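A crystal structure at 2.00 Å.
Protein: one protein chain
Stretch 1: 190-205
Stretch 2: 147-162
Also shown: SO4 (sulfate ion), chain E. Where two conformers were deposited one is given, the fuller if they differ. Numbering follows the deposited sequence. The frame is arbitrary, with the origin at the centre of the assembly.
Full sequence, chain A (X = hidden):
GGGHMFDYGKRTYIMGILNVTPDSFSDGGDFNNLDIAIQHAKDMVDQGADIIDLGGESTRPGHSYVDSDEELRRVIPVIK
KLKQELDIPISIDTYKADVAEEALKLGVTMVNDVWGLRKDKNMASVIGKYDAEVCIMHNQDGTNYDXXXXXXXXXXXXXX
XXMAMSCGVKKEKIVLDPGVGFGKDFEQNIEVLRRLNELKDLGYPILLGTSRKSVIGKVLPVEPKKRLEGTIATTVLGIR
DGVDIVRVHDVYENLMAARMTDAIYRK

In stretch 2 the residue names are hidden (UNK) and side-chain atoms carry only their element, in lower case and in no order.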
# COMPACT_ATOMS: atom_id res chain seq x y z
N ILE A 190 3.88 1.30 15.97
CA ILE A 190 4.59 0.43 14.99
C ILE A 190 4.42 -1.05 15.37
O ILE A 190 4.06 -1.95 14.55
CB ILE A 190 6.06 0.85 14.87
CG1 ILE A 190 6.18 2.20 14.16
CG2 ILE A 190 6.93 -0.21 14.20
CD1 ILE A 190 5.61 2.24 12.78
N GLU A 191 4.61 -1.30 16.64
CA GLU A 191 4.56 -2.66 17.11
C GLU A 191 3.16 -3.26 16.93
O GLU A 191 2.99 -4.43 16.54
CB GLU A 191 4.95 -2.73 18.58
CG GLU A 191 4.77 -4.14 19.10
CD GLU A 191 5.50 -4.51 20.37
OE1 GLU A 191 6.03 -3.59 21.04
OE2 GLU A 191 5.46 -5.72 20.71
N VAL A 192 2.15 -2.46 17.29
CA VAL A 192 0.75 -2.90 17.14
C VAL A 192 0.42 -3.17 15.66
O VAL A 192 -0.26 -4.15 15.34
CB VAL A 192 -0.19 -1.85 17.76
CG1 VAL A 192 -1.63 -2.08 17.36
CG2 VAL A 192 -0.05 -1.78 19.28
N LEU A 193 0.85 -2.30 14.75
CA LEU A 193 0.64 -2.50 13.32
C LEU A 193 1.33 -3.78 12.86
O LEU A 193 0.71 -4.60 12.15
CB LEU A 193 1.18 -1.27 12.58
CG LEU A 193 0.34 -0.00 12.69
CD1 LEU A 193 1.06 1.18 12.04
CD2 LEU A 193 -1.02 -0.19 12.04
N ARG A 194 2.56 -4.00 13.32
CA ARG A 194 3.35 -5.19 12.97
C ARG A 194 2.61 -6.45 13.46
O ARG A 194 2.59 -7.45 12.77
CB ARG A 194 4.76 -5.06 13.56
CG ARG A 194 5.83 -5.97 12.98
CD ARG A 194 7.08 -6.02 13.85
NE ARG A 194 7.62 -4.72 14.24
CZ ARG A 194 7.84 -4.33 15.49
NH1 ARG A 194 8.32 -3.11 15.72
NH2 ARG A 194 7.59 -5.15 16.50
N ARG A 195 2.01 -6.40 14.66
CA ARG A 195 1.46 -7.62 15.29
C ARG A 195 -0.07 -7.70 15.15
O ARG A 195 -0.71 -8.57 15.73
CB ARG A 195 1.90 -7.66 16.75
CG ARG A 195 3.42 -7.71 16.91
CD ARG A 195 3.87 -7.61 18.37
NE ARG A 195 3.33 -8.73 19.13
CZ ARG A 195 3.33 -8.80 20.44
NH1 ARG A 195 3.96 -7.84 21.11
NH2 ARG A 195 2.65 -9.75 21.06
N LEU A 196 -0.65 -6.85 14.32
CA LEU A 196 -2.08 -6.63 14.28
C LEU A 196 -2.80 -7.96 14.07
O LEU A 196 -3.90 -8.12 14.60
CB LEU A 196 -2.43 -5.62 13.19
CG LEU A 196 -3.86 -5.10 13.16
CD1 LEU A 196 -4.20 -4.39 14.47
CD2 LEU A 196 -4.08 -4.15 11.99
N ASN A 197 -2.20 -8.90 13.36
CA ASN A 197 -2.89 -10.17 13.05
C ASN A 197 -3.18 -10.96 14.33
O ASN A 197 -4.06 -11.84 14.31
CB ASN A 197 -2.12 -11.08 12.09
CG ASN A 197 -0.90 -11.70 12.74
OD1 ASN A 197 0.07 -11.01 13.12
ND2 ASN A 197 -0.97 -13.01 12.97
N GLU A 198 -2.46 -10.72 15.43
CA GLU A 198 -2.73 -11.45 16.70
C GLU A 198 -4.16 -11.16 17.18
O GLU A 198 -4.75 -11.96 17.90
CB GLU A 198 -1.70 -11.06 17.78
CG GLU A 198 -0.26 -11.50 17.51
CD GLU A 198 0.82 -11.00 18.47
OE1 GLU A 198 0.54 -10.81 19.68
OE2 GLU A 198 1.96 -10.74 18.01
N LEU A 199 -4.78 -10.04 16.77
CA LEU A 199 -6.15 -9.69 17.20
C LEU A 199 -7.17 -10.60 16.53
O LEU A 199 -8.31 -10.64 17.01
CB LEU A 199 -6.53 -8.26 16.84
CG LEU A 199 -5.77 -7.14 17.54
CD1 LEU A 199 -6.51 -5.84 17.31
CD2 LEU A 199 -5.57 -7.43 19.02
N LYS A 200 -6.79 -11.29 15.46
CA LYS A 200 -7.75 -12.18 14.78
C LYS A 200 -8.19 -13.32 15.71
O LYS A 200 -9.27 -13.86 15.53
CB LYS A 200 -7.14 -12.77 13.51
CG LYS A 200 -7.28 -11.94 12.25
CD LYS A 200 -6.91 -12.72 10.99
CE LYS A 200 -5.41 -12.88 10.81
NZ LYS A 200 -5.07 -14.08 10.00
N ASP A 201 -7.39 -13.69 16.70
CA ASP A 201 -7.71 -14.81 17.62
C ASP A 201 -9.00 -14.51 18.39
O ASP A 201 -9.63 -15.46 18.84
CB ASP A 201 -6.62 -15.10 18.65
CG ASP A 201 -5.21 -15.21 18.08
OD1 ASP A 201 -5.08 -15.23 16.83
OD2 ASP A 201 -4.24 -15.25 18.87
N LEU A 202 -9.37 -13.25 18.61
CA LEU A 202 -10.55 -12.97 19.43
C LEU A 202 -11.81 -13.30 18.62
O LEU A 202 -12.82 -13.51 19.22
CB LEU A 202 -10.59 -11.52 19.92
CG LEU A 202 -9.38 -11.09 20.75
CD1 LEU A 202 -9.47 -9.62 21.14
CD2 LEU A 202 -9.26 -11.94 22.01
N GLY A 203 -11.76 -13.41 17.30
CA GLY A 203 -12.94 -13.87 16.54
C GLY A 203 -13.83 -12.75 16.05
O GLY A 203 -14.87 -13.03 15.47
N TYR A 204 -13.46 -11.47 16.23
CA TYR A 204 -14.34 -10.32 15.92
C TYR A 204 -13.81 -9.56 14.70
O TYR A 204 -12.60 -9.52 14.49
CB TYR A 204 -14.41 -9.35 17.12
CG TYR A 204 -15.19 -9.92 18.28
CD1 TYR A 204 -16.57 -9.81 18.35
CD2 TYR A 204 -14.54 -10.62 19.29
CE1 TYR A 204 -17.30 -10.38 19.39
CE2 TYR A 204 -15.25 -11.19 20.34
CZ TYR A 204 -16.63 -11.09 20.38
OH TYR A 204 -17.30 -11.67 21.41
N PRO A 205 -14.69 -8.90 13.94
CA PRO A 205 -14.29 -7.99 12.87
C PRO A 205 -13.38 -6.89 13.42
O PRO A 205 -13.47 -6.56 14.60
CB PRO A 205 -15.58 -7.39 12.31
CG PRO A 205 -16.68 -8.33 12.76
CD PRO A 205 -16.16 -8.91 14.06
N UNK A 147 2.27 -5.24 30.98
CA UNK A 147 2.31 -6.44 30.16
C UNK A 147 2.68 -6.10 28.72
O UNK A 147 2.64 -4.95 28.29
c UNK A 147 0.24 -7.51 31.30
c UNK A 147 -1.89 -8.56 32.22
c UNK A 147 -1.13 -8.10 30.99
n UNK A 147 -2.55 -9.86 31.98
c UNK A 147 0.94 -7.10 30.02
N UNK A 148 2.96 -7.15 27.96
CA UNK A 148 3.00 -7.12 26.51
C UNK A 148 1.83 -6.25 26.01
O UNK A 148 0.67 -6.48 26.38
c UNK A 148 2.86 -8.57 24.44
c UNK A 148 2.95 -8.54 25.95
o UNK A 148 3.89 -8.33 23.79
o UNK A 148 1.75 -8.78 23.92
N UNK A 149 2.14 -5.27 25.17
CA UNK A 149 1.13 -4.35 24.65
C UNK A 149 -0.01 -5.12 23.96
O UNK A 149 -1.16 -4.77 24.18
c UNK A 149 2.42 -3.87 22.51
c UNK A 149 0.66 -2.25 23.33
c UNK A 149 1.25 -0.94 22.92
c UNK A 149 1.73 -3.27 23.73
N UNK A 150 0.25 -6.19 23.23
CA UNK A 150 -0.89 -6.84 22.56
C UNK A 150 -1.72 -7.64 23.56
O UNK A 150 -2.94 -7.82 23.38
c UNK A 150 0.33 -7.06 20.34
s UNK A 150 -0.63 -5.73 19.58
c UNK A 150 -1.92 -6.68 18.79
c UNK A 150 -0.40 -7.78 21.45
N UNK A 151 -1.08 -8.16 24.62
CA UNK A 151 -1.82 -8.84 25.69
C UNK A 151 -2.71 -7.80 26.39
O UNK A 151 -3.85 -8.15 26.66
c UNK A 151 -1.12 -11.70 25.21
c UNK A 151 -0.91 -9.54 26.71
c UNK A 151 -0.57 -11.01 26.45
o UNK A 151 -0.41 -11.74 24.17
o UNK A 151 -2.25 -12.23 25.28
N UNK A 152 -2.22 -6.58 26.69
CA UNK A 152 -3.05 -5.57 27.35
C UNK A 152 -4.27 -5.24 26.49
O UNK A 152 -5.36 -5.14 27.02
c UNK A 152 -2.33 -4.29 27.65
o UNK A 152 -1.01 -4.61 28.05
N UNK A 153 -4.04 -5.08 25.19
CA UNK A 153 -5.10 -4.67 24.30
C UNK A 153 -6.16 -5.76 24.30
O UNK A 153 -7.36 -5.47 24.43
c UNK A 153 -5.66 -4.33 21.83
c UNK A 153 -2.88 -2.85 21.72
c UNK A 153 -3.81 -3.01 22.90
c UNK A 153 -4.56 -4.33 22.89
N UNK A 154 -5.72 -7.00 24.25
CA UNK A 154 -6.69 -8.09 24.21
C UNK A 154 -7.45 -8.20 25.54
O UNK A 154 -8.65 -8.53 25.53
c UNK A 154 -5.63 -9.63 22.45
c UNK A 154 -4.82 -10.90 22.29
n UNK A 154 -4.06 -12.72 20.83
c UNK A 154 -4.69 -11.38 20.86
c UNK A 154 -6.00 -9.42 23.91
N UNK A 155 -6.77 -7.98 26.65
CA UNK A 155 -7.40 -8.01 27.98
C UNK A 155 -8.51 -6.94 28.04
O UNK A 155 -9.63 -7.17 28.53
c UNK A 155 -6.38 -7.73 29.09
o UNK A 155 -5.74 -10.02 28.98
c UNK A 155 -5.45 -8.90 29.41
o UNK A 155 -4.42 -8.67 30.09
N UNK A 156 -8.16 -5.75 27.55
CA UNK A 156 -9.06 -4.61 27.51
C UNK A 156 -10.29 -4.96 26.68
O UNK A 156 -11.40 -4.73 27.12
c UNK A 156 -10.04 -2.07 25.66
c UNK A 156 -9.80 0.05 27.41
c UNK A 156 -9.04 -1.09 27.60
c UNK A 156 -8.33 -3.40 26.94
c UNK A 156 -10.82 -0.94 25.49
c UNK A 156 -10.70 0.12 26.36
c UNK A 156 -9.17 -2.17 26.74
N UNK A 157 -10.09 -5.58 25.52
CA UNK A 157 -11.24 -5.96 24.71
C UNK A 157 -12.13 -6.96 25.45
O UNK A 157 -13.34 -6.91 25.30
c UNK A 157 -10.15 -3.37 21.44
c UNK A 157 -10.67 -4.26 22.36
c UNK A 157 -9.26 -5.97 21.50
c UNK A 157 -10.23 -5.57 22.40
c UNK A 157 -9.18 -3.78 20.55
c UNK A 157 -8.73 -5.08 20.58
c UNK A 157 -10.82 -6.56 23.37
N UNK A 158 -11.54 -7.87 26.20
CA UNK A 158 -12.29 -8.90 26.87
C UNK A 158 -13.22 -8.27 27.90
O UNK A 158 -14.39 -8.63 28.01
c UNK A 158 -11.39 -9.88 27.62
n UNK A 158 -9.46 -13.26 25.76
c UNK A 158 -11.41 -11.30 27.08
c UNK A 158 -11.07 -11.41 25.60
c UNK A 158 -10.76 -12.83 25.19
N UNK A 159 -12.69 -7.34 28.66
CA UNK A 159 -13.49 -6.64 29.65
C UNK A 159 -14.62 -5.83 28.98
O UNK A 159 -15.76 -5.87 29.44
c UNK A 159 -11.63 -6.53 31.35
c UNK A 159 -13.43 -4.77 31.33
c UNK A 159 -12.60 -5.72 30.49
N UNK A 160 -14.31 -5.06 27.94
CA UNK A 160 -15.31 -4.24 27.24
C UNK A 160 -16.36 -5.16 26.60
O UNK A 160 -17.53 -4.83 26.59
c UNK A 160 -14.67 -3.33 26.22
o UNK A 160 -13.77 -2.43 26.87
N UNK A 161 -15.95 -6.32 26.11
CA UNK A 161 -16.91 -7.22 25.46
C UNK A 161 -17.86 -7.77 26.53
O UNK A 161 -19.06 -7.94 26.29
c UNK A 161 -17.18 -9.47 24.28
c UNK A 161 -14.46 -8.86 22.91
c UNK A 161 -16.20 -8.36 24.71
c UNK A 161 -15.40 -7.83 23.51
N UNK A 162 -17.34 -8.05 27.72
CA UNK A 162 -18.19 -8.55 28.80
C UNK A 162 -19.17 -7.48 29.27
O UNK A 162 -20.35 -7.80 29.49
o UNK A 162 -15.41 -12.29 30.15
c UNK A 162 -17.04 -10.61 29.70
c UNK A 162 -15.95 -11.23 30.56
o UNK A 162 -15.62 -10.65 31.62
c UNK A 162 -17.34 -9.13 29.94
S SO4 E . -1.21 -3.51 31.68
O1 SO4 E . -0.50 -3.77 32.95
O2 SO4 E . -2.07 -2.32 31.87
O3 SO4 E . -0.25 -3.15 30.59
O4 SO4 E . -2.00 -4.72 31.34
O HOH W 1 -1.34 -11.75 21.34

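Position 147 carries four carbons in a row ending in nitrogen, out of reach of stretch 1: Lys147, whose backbone N donates to sulfate O3 at 3.3 Å. At 148 two carbons end in two oxygens, which meet Arg195. A short carboxylate fits this salt bridge: Asp148, with OD1 2.7 Å from Arg195 NH1. Its OD2 also accepts from the backbone N of position 151 at 3.0 Å, capping the helix.

Position 149 has four carbons, forked at the first, one arm two carbons long, touching Val192. A branched apolar chain fills this buried space: Ile149, CD1 4.0 Å from Val192 CG2. Position 150 is unbranched, two carbons, sulfur, carbon, touching Arg195 and Leu199. So slender a chain is Met150: CG lies over one face of the guanidinium, 3.5 Å from Arg195 CZ, and CE is 3.7 Å from Leu199 CD2.

At 151 three carbons end in two oxygens: Glu151, long enough for OE2 to accept from a water at 3.0 Å; that water also donates to Glu198 OE1 at 2.7 Å. Position 152, one carbon and one oxygen, is Ser152, small and polar beside the sulfate. Position 153 repeats the four-carbon fork against Val192: Ile153, apolar and buried, CD1 3.9 Å from Val192 CG2.

Position 154 has four carbons and a terminal nitrogen, passing Leu199 and Leu202 to Asp201. Lys154 suits both: NZ makes a weak hydrogen bond, within a salt bridge, to Asp201 OD2 at 3.2 Å. At 155 two carbons end in two oxygens: Asp155, pointing away, its OD2 bridged to Lys147 NZ at 2.9 Å. One carbon and a six-carbon ring give Phe156, out of reach. The same pattern at 157 meets Leu199 and Leu202: buried Phe157, with Leu202 CD1 at the ring edge, 3.7 Å from Phe157 CD1.

Position 158, four carbons then nitrogen, touches Leu202: exposed Lys158, its aliphatic CE 3.6 Å from Leu202 CD2. Three carbons branching at the first make Val159; one carbon with one oxygen makes Ser160, both out of reach. Position 161, another four-carbon fork, fills space against the Tyr204 ring: Ile161, CD1 3.6 Å from Tyr204 CE2. At 162 three carbons end in two oxygens: Glu162, its charge at home in solvent.

The axes of helices 190-195 and 149-162 lie at 76°; the two stretches together bury 806 Å². Val192, Leu199, Leu202 and Tyr204 meet an apolar row from Ile149 to Ile161. Two salt bridges lie along one side of this row: Arg195, held by Glu191 and Glu198, engages Asp148, while Lys154 reaches Asp201. Apolar side chains supply the packing; the salt bridges add directional ties.

Stretch 2, residues 147-162: KDIMESIKDFFKVSIE
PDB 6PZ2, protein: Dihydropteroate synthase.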